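Local coordinates for KLLA0B12012p (Kluyveromyces lactis, PDB 6Y3P), which probably binds ATP as an ATP-grasp enzyme of the tubulin-tyrosine ligase family and is a direct partner of the mRNA decapping enzyme Dcp2, at residues A[110-115]-A[193-198]. Numbering follows the deposited sequence.
Sequences FNIDVD and RHFIVQ
Phe195 O is held by one straight hydrogen bond and one CA-H...O contact: Ile112 N lies 2.8 Å from Phe195 O, in the carbonyl plane with 179° at the hydrogen, and the CA of Asn111 touches the same oxygen. Phe195 N returns a bond to Ile112 O, nearly along its C=O axis. Phe110 and Val197 form the next antiparallel hydrogen-bonded pair, and Val114 N reaches Arg193 O (3.0 Å) just past the strand ends. Bent at chi2 and chi3, the poorly ordered Arg193 side chain curls back so that NH1 makes a weak bond to Val114 O (2.8 Å). On the face of Ile112, Phe195 and Val197, Ile112 CG1 stands anti to the backbone N (chi1 -164°), which puts CG2 over Phe195 CB (3.6 Å) and against Val197 CG2 (4.0 Å). The opposite face is more open. There Asn111 lies alongside Ile196, its ND2 3.7 Å from Ile196 CG1, and Asp113 OD1 sits over one face of the His194 ring, 2.8 Å from ND1 at an angle too poor for a hydrogen bond. Strand 109-113 is an edge strand of an antiparallel sheet in the C-terminal, ATP-grasp domain; strand 194-200 pairs on its other side with strand 140-145, while helices 120-125 and 128-136 cover Ile112, and Phe167 meets the Phe195 ring edge-to-face.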
# COMPACT_ATOMS: atom_id res chain seq x y z
N PHE A 110 0.30 10.89 12.30
CA PHE A 110 1.04 12.11 12.61
C PHE A 110 2.24 11.72 13.42
O PHE A 110 2.25 10.65 14.03
CB PHE A 110 0.18 13.09 13.41
CG PHE A 110 -1.13 13.45 12.77
CD1 PHE A 110 -2.28 12.73 13.06
CD2 PHE A 110 -1.22 14.53 11.89
CE1 PHE A 110 -3.50 13.07 12.46
CE2 PHE A 110 -2.45 14.86 11.30
CZ PHE A 110 -3.58 14.13 11.59
N ASN A 111 3.27 12.57 13.40
CA ASN A 111 4.50 12.37 14.16
C ASN A 111 4.57 13.41 15.26
O ASN A 111 4.38 14.60 15.00
CB ASN A 111 5.72 12.40 13.24
CG ASN A 111 6.11 11.02 12.78
OD1 ASN A 111 5.55 10.47 11.82
ND2 ASN A 111 7.02 10.39 13.51
N ILE A 112 4.74 12.95 16.49
CA ILE A 112 4.81 13.83 17.65
C ILE A 112 6.11 13.58 18.42
O ILE A 112 6.62 12.46 18.44
CB ILE A 112 3.52 13.76 18.51
CG1 ILE A 112 3.43 14.95 19.49
CG2 ILE A 112 3.32 12.42 19.23
CD1 ILE A 112 2.20 15.74 19.34
N ASP A 113 6.67 14.65 19.00
CA ASP A 113 7.87 14.60 19.83
C ASP A 113 7.49 15.18 21.17
O ASP A 113 7.15 16.36 21.26
CB ASP A 113 9.03 15.38 19.19
CG ASP A 113 9.58 14.84 17.87
OD1 ASP A 113 9.50 13.60 17.65
OD2 ASP A 113 10.13 15.64 17.08
N VAL A 114 7.44 14.33 22.19
CA VAL A 114 7.08 14.74 23.54
C VAL A 114 8.25 14.40 24.45
O VAL A 114 8.66 13.24 24.52
CB VAL A 114 5.74 14.13 24.06
CG1 VAL A 114 5.36 14.71 25.43
CG2 VAL A 114 4.60 14.32 23.06
N ASP A 115 8.79 15.41 25.12
CA ASP A 115 9.91 15.31 26.05
C ASP A 115 9.40 14.83 27.41
O ASP A 115 9.87 13.82 27.93
CB ASP A 115 10.63 16.67 26.18
CG ASP A 115 11.13 17.27 24.87
OD1 ASP A 115 10.29 17.47 23.94
OD2 ASP A 115 12.34 17.60 24.78
N ARG A 193 11.37 9.59 22.91
CA ARG A 193 10.56 10.81 22.75
C ARG A 193 9.73 10.91 21.46
O ARG A 193 8.79 11.72 21.41
CB ARG A 193 11.46 12.06 22.90
CG ARG A 193 12.43 12.06 24.11
CD ARG A 193 11.77 12.18 25.49
NE ARG A 193 11.40 10.87 26.06
CZ ARG A 193 10.20 10.57 26.55
NH1 ARG A 193 9.23 11.47 26.57
NH2 ARG A 193 9.96 9.36 27.04
N HIS A 194 10.07 10.14 20.41
CA HIS A 194 9.31 10.20 19.15
C HIS A 194 8.12 9.24 19.23
O HIS A 194 8.25 8.14 19.76
CB HIS A 194 10.20 9.86 17.94
CG HIS A 194 11.29 10.86 17.66
ND1 HIS A 194 11.23 11.69 16.55
CD2 HIS A 194 12.44 11.10 18.33
CE1 HIS A 194 12.34 12.42 16.59
NE2 HIS A 194 13.10 12.10 17.64
N PHE A 195 6.96 9.69 18.73
CA PHE A 195 5.73 8.88 18.72
C PHE A 195 4.94 9.10 17.45
O PHE A 195 4.99 10.19 16.87
CB PHE A 195 4.80 9.24 19.90
CG PHE A 195 5.36 9.09 21.29
CD1 PHE A 195 5.99 10.15 21.91
CD2 PHE A 195 5.19 7.91 22.00
CE1 PHE A 195 6.50 10.02 23.21
CE2 PHE A 195 5.68 7.79 23.31
CZ PHE A 195 6.33 8.85 23.91
N ILE A 196 4.18 8.08 17.05
CA ILE A 196 3.25 8.20 15.94
C ILE A 196 1.85 8.10 16.54
O ILE A 196 1.61 7.28 17.43
CB ILE A 196 3.49 7.20 14.76
CG1 ILE A 196 4.88 7.44 14.10
CG2 ILE A 196 2.36 7.31 13.70
CD1 ILE A 196 5.41 6.30 13.21
N VAL A 197 0.98 9.00 16.12
CA VAL A 197 -0.42 9.02 16.51
C VAL A 197 -1.14 8.59 15.24
O VAL A 197 -1.13 9.29 14.22
CB VAL A 197 -0.88 10.38 17.06
CG1 VAL A 197 -2.39 10.41 17.24
CG2 VAL A 197 -0.16 10.71 18.37
N GLN A 198 -1.66 7.37 15.27
CA GLN A 198 -2.30 6.77 14.11
C GLN A 198 -3.79 6.56 14.38
O GLN A 198 -4.15 6.02 15.42
CB GLN A 198 -1.58 5.44 13.80
CG GLN A 198 -2.16 4.56 12.68
CD GLN A 198 -1.48 4.70 11.34
OE1 GLN A 198 -2.15 4.85 10.31
NE2 GLN A 198 -0.16 4.61 11.31